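Local atomic coordinates of Exo-beta-1,3-glucanase (Streptomyces sp. SirexAA-E, PDB entry 4PEY), a protein that hydrolyses laminarin and laminarioligosaccharides as a secreted exo-beta-1,3-glucanase, working from the non-reducing ends to give glucose and laminaribiose. Residues Ile300-Val306 with Gly327-Lys333; Pro317-Val321 with Val344-Leu349; Thr322-Asp328 with Thr348-Ser354; Val334-Asp340 with Leu368-Arg374. The protein carries 1 engineered substitution. All blocks are in the same frame, centred on the assembly; numbering follows the deposited sequence.

Contact 1: Ile300-Val306 with Gly327-Lys333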
# COMPACT_ATOMS: atom_id res chain seq x y z
N ILE A 300 7.95 -5.17 18.52
CA ILE A 300 9.21 -4.61 18.04
C ILE A 300 9.53 -3.37 18.87
O ILE A 300 8.99 -2.29 18.61
CB ILE A 300 9.14 -4.26 16.54
CG1 ILE A 300 8.78 -5.51 15.73
CG2 ILE A 300 10.46 -3.65 16.05
CD1 ILE A 300 8.60 -5.24 14.26
N ASP A 301 10.38 -3.54 19.88
CA ASP A 301 10.69 -2.45 20.82
C ASP A 301 12.19 -2.20 20.88
O ASP A 301 12.75 -1.89 21.94
CB ASP A 301 10.14 -2.76 22.21
CG ASP A 301 10.03 -1.52 23.08
OD1 ASP A 301 9.94 -0.41 22.51
OD2 ASP A 301 10.04 -1.65 24.32
N ARG A 302 12.84 -2.34 19.73
CA ARG A 302 14.26 -2.05 19.59
C ARG A 302 14.42 -1.08 18.43
O ARG A 302 13.89 -1.32 17.34
CB ARG A 302 15.05 -3.33 19.33
CG ARG A 302 16.55 -3.13 19.41
CD ARG A 302 17.31 -4.37 18.95
NE ARG A 302 17.51 -4.38 17.50
CZ ARG A 302 17.02 -5.28 16.66
NH1 ARG A 302 17.27 -5.19 15.37
NH2 ARG A 302 16.29 -6.29 17.12
N ALA A 303 15.13 0.02 18.66
CA ALA A 303 15.35 1.01 17.61
C ALA A 303 16.00 0.40 16.37
O ALA A 303 16.83 -0.51 16.47
CB ALA A 303 16.20 2.15 18.14
N ASN A 304 15.58 0.89 15.20
CA ASN A 304 16.17 0.52 13.91
C ASN A 304 15.91 -0.90 13.45
O ASN A 304 16.53 -1.37 12.49
CB ASN A 304 17.68 0.79 13.93
CG ASN A 304 17.99 2.26 13.76
OD1 ASN A 304 17.41 2.91 12.89
ND2 ASN A 304 18.87 2.79 14.61
N THR A 305 14.98 -1.59 14.10
CA THR A 305 14.64 -2.95 13.69
C THR A 305 13.95 -2.95 12.34
O THR A 305 12.97 -2.23 12.14
CB THR A 305 13.72 -3.65 14.71
OG1 THR A 305 14.33 -3.65 16.01
CG2 THR A 305 13.46 -5.09 14.30
N VAL A 306 14.47 -3.76 11.42
CA VAL A 306 13.83 -4.01 10.14
C VAL A 306 12.95 -5.26 10.24
O VAL A 306 13.40 -6.30 10.72
CB VAL A 306 14.87 -4.21 9.01
CG1 VAL A 306 14.18 -4.56 7.68
CG2 VAL A 306 15.73 -2.97 8.84
N GLY A 327 7.18 -0.35 19.54
CA GLY A 327 7.39 0.48 20.71
C GLY A 327 7.73 1.93 20.37
O GLY A 327 7.75 2.32 19.20
N ASP A 328 8.00 2.71 21.41
CA ASP A 328 8.29 4.14 21.26
C ASP A 328 9.76 4.37 20.94
O ASP A 328 10.49 5.03 21.70
CB ASP A 328 7.88 4.88 22.53
CG ASP A 328 6.40 4.76 22.80
OD1 ASP A 328 5.62 4.81 21.83
OD2 ASP A 328 6.02 4.60 23.98
N VAL A 329 10.19 3.81 19.82
CA VAL A 329 11.59 3.83 19.41
C VAL A 329 11.78 4.40 18.01
O VAL A 329 10.85 4.39 17.18
CB VAL A 329 12.20 2.40 19.48
CG1 VAL A 329 12.25 1.91 20.92
CG2 VAL A 329 11.41 1.43 18.62
N ASP A 330 12.98 4.91 17.75
CA ASP A 330 13.37 5.41 16.44
C ASP A 330 13.52 4.30 15.40
O ASP A 330 13.89 3.18 15.73
CB ASP A 330 14.73 6.12 16.48
CG ASP A 330 14.73 7.44 17.24
OD1 ASP A 330 13.69 7.96 17.69
OD2 ASP A 330 15.84 7.99 17.35
N GLY A 331 13.27 4.64 14.14
CA GLY A 331 13.84 3.92 13.01
C GLY A 331 13.36 2.52 12.69
O GLY A 331 14.02 1.80 11.94
N VAL A 332 12.22 2.11 13.23
CA VAL A 332 11.71 0.78 12.89
C VAL A 332 11.15 0.83 11.48
O VAL A 332 10.51 1.81 11.09
CB VAL A 332 10.65 0.31 13.92
CG1 VAL A 332 9.88 -0.90 13.42
CG2 VAL A 332 11.34 0.00 15.24
N LYS A 333 11.43 -0.20 10.69
CA LYS A 333 11.02 -0.24 9.29
C LYS A 333 10.25 -1.52 9.04
O LYS A 333 10.83 -2.61 8.89
CB LYS A 333 12.25 -0.15 8.37
CG LYS A 333 13.07 1.12 8.63
CD LYS A 333 14.47 1.09 8.01
CE LYS A 333 15.32 2.27 8.49
NZ LYS A 333 15.91 2.09 9.86
O HOH W 1 9.28 1.64 23.93
O HOH W 2 17.50 -0.20 10.20
O HOH W 3 17.45 4.45 9.99

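Contact 2: Pro317-Val321 with Val344-Leu349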
# COMPACT_ATOMS: atom_id res chain seq x y z
N PRO A 317 -3.57 -12.61 13.60
CA PRO A 317 -3.64 -12.63 15.06
C PRO A 317 -4.81 -13.49 15.54
O PRO A 317 -5.96 -13.25 15.18
CB PRO A 317 -3.83 -11.16 15.42
CG PRO A 317 -4.61 -10.60 14.24
CD PRO A 317 -4.16 -11.39 13.02
N ASP A 318 -4.50 -14.50 16.35
CA ASP A 318 -5.54 -15.33 16.96
C ASP A 318 -6.01 -14.71 18.27
O ASP A 318 -5.37 -13.79 18.80
CB ASP A 318 -5.02 -16.75 17.23
CG ASP A 318 -4.62 -17.49 15.96
OD1 ASP A 318 -5.07 -17.11 14.86
OD2 ASP A 318 -3.87 -18.48 16.08
N ASN A 319 -7.13 -15.21 18.79
CA ASN A 319 -7.59 -14.87 20.14
C ASN A 319 -7.81 -13.38 20.37
O ASN A 319 -7.75 -12.90 21.50
CB ASN A 319 -6.60 -15.39 21.20
CG ASN A 319 -6.23 -16.84 20.99
OD1 ASN A 319 -7.02 -17.64 20.49
ND2 ASN A 319 -5.01 -17.18 21.36
N GLY A 320 -8.04 -12.64 19.28
CA GLY A 320 -8.35 -11.23 19.39
C GLY A 320 -7.17 -10.34 19.72
O GLY A 320 -7.35 -9.17 20.06
N VAL A 321 -5.94 -10.85 19.61
CA VAL A 321 -4.79 -10.03 19.96
C VAL A 321 -4.44 -9.06 18.84
O VAL A 321 -4.91 -9.17 17.71
CB VAL A 321 -3.53 -10.88 20.30
CG1 VAL A 321 -3.84 -11.88 21.41
CG2 VAL A 321 -2.97 -11.59 19.06
N VAL A 344 -12.11 -13.79 15.57
CA VAL A 344 -12.27 -13.14 16.88
C VAL A 344 -11.82 -11.69 16.79
O VAL A 344 -10.70 -11.40 16.37
CB VAL A 344 -11.46 -13.86 17.97
CG1 VAL A 344 -11.55 -13.11 19.30
CG2 VAL A 344 -11.94 -15.30 18.11
N ASN A 345 -12.71 -10.77 17.17
CA ASN A 345 -12.41 -9.34 17.04
C ASN A 345 -11.14 -8.93 17.76
O ASN A 345 -10.99 -9.22 18.95
CB ASN A 345 -13.57 -8.50 17.57
CG ASN A 345 -13.41 -7.04 17.24
OD1 ASN A 345 -13.56 -6.64 16.08
ND2 ASN A 345 -13.12 -6.23 18.25
N SER A 346 -10.25 -8.25 17.03
CA SER A 346 -9.08 -7.62 17.62
C SER A 346 -9.37 -6.14 17.85
O SER A 346 -9.81 -5.44 16.94
CB SER A 346 -7.85 -7.77 16.71
OG SER A 346 -7.45 -9.12 16.60
N GLU A 347 -9.12 -5.67 19.06
CA GLU A 347 -9.32 -4.26 19.37
C GLU A 347 -8.49 -3.39 18.43
O GLU A 347 -8.96 -2.36 17.92
CB GLU A 347 -8.96 -3.98 20.83
CG GLU A 347 -9.16 -2.55 21.26
CD GLU A 347 -9.00 -2.36 22.75
OE1 GLU A 347 -8.79 -3.37 23.47
OE2 GLU A 347 -9.09 -1.20 23.21
N THR A 348 -7.25 -3.81 18.18
CA THR A 348 -6.38 -3.19 17.17
C THR A 348 -5.63 -4.29 16.43
O THR A 348 -5.38 -5.34 17.01
CB THR A 348 -5.35 -2.22 17.78
OG1 THR A 348 -4.50 -2.95 18.68
CG2 THR A 348 -6.02 -1.07 18.53
N LEU A 349 -5.27 -4.06 15.17
CA LEU A 349 -4.45 -5.02 14.44
C LEU A 349 -2.97 -4.63 14.43
O LEU A 349 -2.09 -5.48 14.57
CB LEU A 349 -4.96 -5.21 13.01
CG LEU A 349 -6.30 -5.96 12.92
CD1 LEU A 349 -6.88 -5.91 11.53
CD2 LEU A 349 -6.18 -7.42 13.39
O HOH W 4 -8.34 -13.03 16.42
O HOH W 5 -6.27 -6.40 20.13
O HOH W 6 -9.66 -7.76 21.40

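Contact 3: Thr322-Asp328 with Thr348-Ser354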
# COMPACT_ATOMS: atom_id res chain seq x y z
N THR A 322 -3.61 -8.09 19.18
CA THR A 322 -3.02 -7.19 18.21
C THR A 322 -1.90 -7.96 17.48
O THR A 322 -1.15 -8.68 18.12
CB THR A 322 -2.47 -5.93 18.93
OG1 THR A 322 -3.56 -5.29 19.62
CG2 THR A 322 -1.82 -4.96 17.95
N ALA A 323 -1.82 -7.85 16.15
CA ALA A 323 -0.82 -8.61 15.40
C ALA A 323 0.60 -8.06 15.59
O ALA A 323 1.56 -8.82 15.73
CB ALA A 323 -1.16 -8.63 13.90
N LEU A 324 0.71 -6.73 15.57
CA LEU A 324 2.02 -6.08 15.56
C LEU A 324 1.99 -4.82 16.41
O LEU A 324 1.15 -3.94 16.18
CB LEU A 324 2.43 -5.75 14.13
CG LEU A 324 3.76 -5.01 13.96
CD1 LEU A 324 4.91 -5.86 14.47
CD2 LEU A 324 3.97 -4.64 12.50
N LYS A 325 2.90 -4.74 17.38
CA LYS A 325 3.05 -3.55 18.20
C LYS A 325 4.48 -3.03 18.11
O LYS A 325 5.41 -3.73 18.48
CB LYS A 325 2.72 -3.85 19.67
CG LYS A 325 1.27 -4.13 19.96
CD LYS A 325 1.05 -4.28 21.45
CE LYS A 325 -0.43 -4.41 21.78
NZ LYS A 325 -0.66 -4.30 23.25
N VAL A 326 4.65 -1.82 17.60
CA VAL A 326 5.96 -1.18 17.61
C VAL A 326 6.06 -0.27 18.83
O VAL A 326 5.12 0.48 19.14
CB VAL A 326 6.21 -0.36 16.32
CG1 VAL A 326 7.61 0.21 16.32
CG2 VAL A 326 5.98 -1.23 15.09
N GLY A 327 7.18 -0.35 19.54
CA GLY A 327 7.39 0.48 20.71
C GLY A 327 7.73 1.93 20.37
O GLY A 327 7.75 2.32 19.20
N ASP A 328 8.00 2.71 21.41
CA ASP A 328 8.29 4.14 21.26
C ASP A 328 9.76 4.37 20.94
O ASP A 328 10.49 5.03 21.70
CB ASP A 328 7.88 4.88 22.53
CG ASP A 328 6.40 4.76 22.80
OD1 ASP A 328 5.62 4.81 21.83
OD2 ASP A 328 6.02 4.60 23.98
N THR A 348 -7.25 -3.81 18.18
CA THR A 348 -6.38 -3.19 17.17
C THR A 348 -5.63 -4.29 16.43
O THR A 348 -5.38 -5.34 17.01
CB THR A 348 -5.35 -2.22 17.78
OG1 THR A 348 -4.50 -2.95 18.68
CG2 THR A 348 -6.02 -1.07 18.53
N LEU A 349 -5.27 -4.06 15.17
CA LEU A 349 -4.45 -5.02 14.44
C LEU A 349 -2.97 -4.63 14.43
O LEU A 349 -2.09 -5.48 14.57
CB LEU A 349 -4.96 -5.21 13.01
CG LEU A 349 -6.30 -5.96 12.92
CD1 LEU A 349 -6.88 -5.91 11.53
CD2 LEU A 349 -6.18 -7.42 13.39
N VAL A 350 -2.70 -3.34 14.26
CA VAL A 350 -1.34 -2.79 14.25
C VAL A 350 -1.29 -1.53 15.10
O VAL A 350 -2.12 -0.63 14.90
CB VAL A 350 -0.86 -2.47 12.81
CG1 VAL A 350 0.55 -1.86 12.83
CG2 VAL A 350 -0.93 -3.71 11.92
N GLU A 351 -0.35 -1.46 16.04
CA GLU A 351 -0.12 -0.26 16.83
C GLU A 351 1.31 0.23 16.65
O GLU A 351 2.25 -0.53 16.84
CB GLU A 351 -0.38 -0.51 18.32
CG GLU A 351 -1.83 -0.80 18.64
CD GLU A 351 -2.07 -1.09 20.12
OE1 GLU A 351 -1.19 -0.77 20.96
OE2 GLU A 351 -3.14 -1.63 20.44
N VAL A 352 1.46 1.49 16.25
CA VAL A 352 2.78 2.09 16.11
C VAL A 352 2.96 3.09 17.24
O VAL A 352 2.41 4.19 17.21
CB VAL A 352 2.97 2.78 14.74
CG1 VAL A 352 4.40 3.28 14.60
CG2 VAL A 352 2.62 1.83 13.61
N GLY A 353 3.72 2.69 18.26
CA GLY A 353 3.87 3.50 19.46
C GLY A 353 2.80 3.22 20.50
O GLY A 353 1.76 2.63 20.18
N SER A 354 3.05 3.63 21.74
CA SER A 354 2.09 3.45 22.83
C SER A 354 1.05 4.57 22.87
O SER A 354 1.27 5.65 22.34
CB SER A 354 2.82 3.37 24.17
OG SER A 354 3.41 4.62 24.50
O HOH W 5 -6.27 -6.40 20.13

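Contact 4: Val334-Asp340 with Leu368-Arg374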
# COMPACT_ATOMS: atom_id res chain seq x y z
N VAL A 334 8.92 -1.39 9.01
CA VAL A 334 8.04 -2.52 8.73
C VAL A 334 7.70 -2.47 7.26
O VAL A 334 7.31 -1.42 6.75
CB VAL A 334 6.75 -2.46 9.57
CG1 VAL A 334 5.90 -3.70 9.34
CG2 VAL A 334 7.09 -2.32 11.05
N ALA A 335 7.89 -3.59 6.55
CA ALA A 335 7.77 -3.56 5.09
C ALA A 335 7.26 -4.87 4.51
O ALA A 335 7.80 -5.93 4.82
CB ALA A 335 9.12 -3.22 4.46
N GLY A 336 6.25 -4.79 3.65
CA GLY A 336 5.85 -5.92 2.83
C GLY A 336 5.13 -7.03 3.57
O GLY A 336 5.39 -8.21 3.32
N LEU A 337 4.22 -6.66 4.47
CA LEU A 337 3.44 -7.62 5.23
C LEU A 337 1.95 -7.40 5.06
O LEU A 337 1.50 -6.26 5.01
CB LEU A 337 3.79 -7.53 6.72
CG LEU A 337 5.22 -7.89 7.10
CD1 LEU A 337 5.52 -7.45 8.53
CD2 LEU A 337 5.43 -9.39 6.95
N LEU A 338 1.20 -8.50 5.01
CA LEU A 338 -0.26 -8.45 5.07
C LEU A 338 -0.71 -8.89 6.45
O LEU A 338 -0.33 -9.97 6.90
CB LEU A 338 -0.89 -9.34 3.99
CG LEU A 338 -2.40 -9.62 4.04
CD1 LEU A 338 -3.22 -8.34 3.92
CD2 LEU A 338 -2.79 -10.60 2.95
N VAL A 339 -1.49 -8.06 7.13
CA VAL A 339 -2.09 -8.44 8.40
C VAL A 339 -3.54 -8.78 8.13
O VAL A 339 -4.28 -7.96 7.61
CB VAL A 339 -1.98 -7.31 9.46
CG1 VAL A 339 -2.69 -7.73 10.75
CG2 VAL A 339 -0.52 -7.00 9.74
N ASP A 340 -3.92 -10.01 8.46
CA ASP A 340 -5.20 -10.60 8.08
C ASP A 340 -5.98 -10.92 9.35
O ASP A 340 -5.57 -11.79 10.12
CB ASP A 340 -4.92 -11.86 7.24
CG ASP A 340 -6.15 -12.39 6.52
OD1 ASP A 340 -7.13 -11.65 6.32
OD2 ASP A 340 -6.10 -13.58 6.13
N LEU A 368 5.90 2.47 8.05
CA LEU A 368 5.16 1.33 7.51
C LEU A 368 5.16 1.47 6.00
O LEU A 368 4.75 2.50 5.48
CB LEU A 368 3.71 1.30 8.01
CG LEU A 368 3.42 1.31 9.51
CD1 LEU A 368 1.91 1.22 9.73
CD2 LEU A 368 4.13 0.18 10.21
N GLN A 369 5.63 0.44 5.30
CA GLN A 369 5.69 0.46 3.83
C GLN A 369 5.17 -0.84 3.25
O GLN A 369 5.61 -1.91 3.66
CB GLN A 369 7.12 0.70 3.36
CG GLN A 369 7.61 2.10 3.64
CD GLN A 369 9.06 2.28 3.30
OE1 GLN A 369 9.94 1.69 3.93
NE2 GLN A 369 9.33 3.10 2.28
N ASP A 370 4.24 -0.76 2.30
CA ASP A 370 3.62 -1.96 1.75
C ASP A 370 3.13 -2.83 2.90
O ASP A 370 3.40 -4.03 2.94
CB ASP A 370 4.58 -2.76 0.85
CG ASP A 370 5.05 -1.97 -0.36
OD1 ASP A 370 4.39 -0.98 -0.74
OD2 ASP A 370 6.08 -2.37 -0.95
N VAL A 371 2.46 -2.19 3.84
CA VAL A 371 1.76 -2.89 4.90
C VAL A 371 0.29 -2.88 4.52
O VAL A 371 -0.32 -1.81 4.30
CB VAL A 371 2.01 -2.25 6.27
CG1 VAL A 371 1.08 -2.86 7.33
CG2 VAL A 371 3.48 -2.43 6.66
N PHE A 372 -0.28 -4.07 4.41
CA PHE A 372 -1.66 -4.21 3.98
C PHE A 372 -2.45 -4.85 5.10
O PHE A 372 -1.92 -5.69 5.84
CB PHE A 372 -1.72 -5.05 2.69
CG PHE A 372 -0.73 -4.59 1.65
CD1 PHE A 372 -0.70 -3.26 1.25
CD2 PHE A 372 0.19 -5.46 1.09
CE1 PHE A 372 0.21 -2.81 0.32
CE2 PHE A 372 1.10 -5.03 0.14
CZ PHE A 372 1.12 -3.70 -0.25
N VAL A 373 -3.70 -4.44 5.25
CA VAL A 373 -4.56 -5.03 6.26
C VAL A 373 -5.83 -5.51 5.58
O VAL A 373 -6.37 -4.81 4.72
CB VAL A 373 -4.89 -4.04 7.39
CG1 VAL A 373 -5.82 -4.69 8.42
CG2 VAL A 373 -3.59 -3.57 8.06
N ARG A 374 -6.27 -6.71 5.94
CA ARG A 374 -7.51 -7.28 5.41
C ARG A 374 -8.41 -7.72 6.55
O ARG A 374 -7.93 -8.37 7.50
CB ARG A 374 -7.22 -8.47 4.49
CG ARG A 374 -8.48 -9.23 4.09
CD ARG A 374 -8.19 -10.25 3.00
NE ARG A 374 -7.41 -11.39 3.50
CZ ARG A 374 -6.70 -12.19 2.72
NH1 ARG A 374 -6.65 -11.98 1.41
NH2 ARG A 374 -6.03 -13.22 3.25
O HOH W 7 9.36 0.62 6.39

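Contact 1: Ile300-Val306 with Gly327-Lys333
Val-332 presents both of its methyls to the turn made by Arg-302 to Thr-305. The two segments are equivalent connecting loops on successive coils of one of the parallel beta-helices of this GH55 enzyme. With CG1 anti to the backbone N (chi1 166°), Val-332 splays its branches: CG1 faces Thr-305 O, CG2 lies 3.6 Å from Arg-302 O, and both lie 3.8 Å from Ile-300 CG2. Thr-305 OG1 also donates to Arg-302 O and sits over one face of the Arg-302 guanidinium, whose NH2 reaches Leu-283 O. Farther along, Val-329 stands at about a right angle to Asp-301, its CG1 3.6 Å from Asp-301 OD1, while its CB packs on the backbone of Ala-303. That same Asp-301 OD1 lies 3.2 Å from Gly-327 CA, just where a side chain on Gly-327 would point, so any CB there would collide with it. Three backbone bonds stitch the loops together: Gly-327 N to Ile-300 O, Asn-304 N to Asp-330 O, and Lys-333 N to Thr-305 O. At the far end Asn-304 and Lys-333 lie side by side, pointing the same way. Asn-304 OD1 is bonded to Asn-364 ND2. The Lys-333 chain bends at its last torsion (chi4 79°), bringing NZ back to its own loop, where it donates to Gly-331 O at 2.8 Å. A water then joins the two loops, accepting from Lys-333 NZ at 2.8 Å and donating to Asn-304 O at 2.7 Å.

Contact 2: Pro317-Val321 with Val344-Leu349
Ser-346 and Gly-320 hold the close-packed middle of this contact, their CA atoms 4.1 Å apart. The serine hydroxyl spans the gap to the next residue, OG donating to Val-321 O at 2.8 Å from above the carbonyl plane, 38° out of it, and not along a lone pair. OG lies beside the backbone N and anti to the carbonyl carbon (chi1 -66°), which turns it toward the Gly-320 to Val-321 backbone. An alanine here would lose the one direct hydrogen bond between the segments and would probably leave Val-321 O without this donor, less firmly held against Ser-346. On the buried flank Pro-317 and Leu-349 meet at about a right angle, ring atom CG of Pro-317 3.6 Å from methyl CD2 of Leu-349. Pro-317 ends strand 314-317, the type I' turn from Asp-318 to Val-321 follows it, and Val-344 to Leu-349 leads into strand 348-352, so the contact joins two loops on neighbouring coils of the parallel beta-helix. The Leu-349 side chain lies about 9 Å from that of the substrate-binding Arg-403. Gly-320 has positive phi, and a CB on it would run into Asn-345 O. The outer side is looser and wetter. Val-344, an exposed residue, reaches in chiefly with CG1, 3.5 Å from Gly-320 N, and that N donates to a water lying near Pro-317 O and Val-344 O. A second water donates to Gly-320 O at 3.0 Å and Asn-345 O at 3.1 Å, and accepts from Glu-347 N at 3.2 Å.

Contact 3: Thr322-Asp328 with Thr348-Ser354
Thr-322 and Thr-348 meet through their hydroxyls, OG1 to OG1 at 2.7 Å, the two side chains crossing at a slant. In Thr-322 OG1 lies beside the backbone N and anti to the carbonyl carbon (chi1 -59°), facing the Thr-348 hydroxyl, while the methyl CG2 lies 3.4 Å from Leu-349 O. Thr-348 OG1 in turn donates to Glu-351 OE2 at 2.6 Å, met on the anti side of the carboxylate. Glu-351 is extended beyond CG and runs alongside the equally extended Lys-325, whose CE lies 3.8 Å from Glu-351 OE1; the charged ends stay beyond salt-bridge range. Shortening Glu-351 to an alanine removes that carboxylate and would probably leave Thr-348 OG1 without this acceptor and the Lys-325 chain without the neighbour it lies alongside. At the other end Asp-328 takes Ser-354 two ways: OD1 accepts the backbone N at 2.8 Å, and OD2 accepts OG at 2.7 Å on its syn lone pair, so the carboxylate is held against turning. Between them, Leu-324 O, Glu-351 O and Val-326 O accept regular backbone bonds, while Leu-349 O takes both Ala-323 N and Leu-324 N. Leu-324, Val-326, Val-350 and Val-352 fill the opposite face from Lys-325 and Glu-351, Val-350 packing on Val-339 and Val-352 on Leu-368. In-register parallel strands with aliphatic residues stacked along the interior are the hallmark of a parallel beta-helix.

Contact 4: Val334-Asp340 with Leu368-Arg374
Strands 337-340 and 371-374 run parallel with their axes 4.6 Å apart at the closest, the pairs running in step from Val-334 with Leu-368 to Asp-340 with Arg-374, and each chain turns a corner midway, at Gly-336 and Asp-370. Such matched corners are those of neighbouring coils in a parallel beta-helix, here with backbone bonds on both sides of the bend. On the inward face Val-334 lies alongside Leu-368, CB to CD2 3.8 Å, and its CG1 reaches past the corner to Val-371 CG2, also at 3.8 Å. Val-339 and Val-373 continue this apolar row and both pack on Leu-349. The other face carries Leu-338, whose CG stands anti to the backbone N (chi1 169°), a setting that sends CD1 to Phe-372 CB at 3.8 Å and CD2 over one face of the Arg-374 guanidinium. The Phe-372 ring meets His-398 edge-to-face. At the corner Asp-370 turns to Arg-135 in a salt bridge and to His-398. Arg-374 has wider connections: NH1 bonds to Tyr-74 OH, Trp-109 makes a cation-pi contact, and its side chain comes about 4 Å from that of Trp-402, a substrate-binding residue, so the arginine probably helps place the coil beside the glucan site. Its guanidinium takes the buried Asp-340 side-on, in its own plane but above that of the carboxylate, the two planes being 68° apart. Arg-374 NE donates to Asp-340 OD1 at 2.8 Å and NH2 to OD2 at 2.9 Å, the latter nearly straight at 176°.

In the fold
From the N terminus, contact 1 comes first, opening at 300-306 and closing at 327-333. Before it closes, contacts 2 and 3 open at 317-321 and 322-328; they close in turn at 344-349 and 348-354, so all three cross along the chain. Contact 4 opens at 334-340, straight after contact 1 ends, crosses contacts 2 and 3, and closes last at 368-374. Contacts 1 and 3 share Gly-327 and Asp-328, and contacts 2 and 3 share Thr-348 and Leu-349. Across the interior, Leu-349 meets Val-373 and Leu-324 meets Val-334, tying the sheet of contact 3 to that of contact 4, while contacts 1 and 2 join the loops beyond the strand ends.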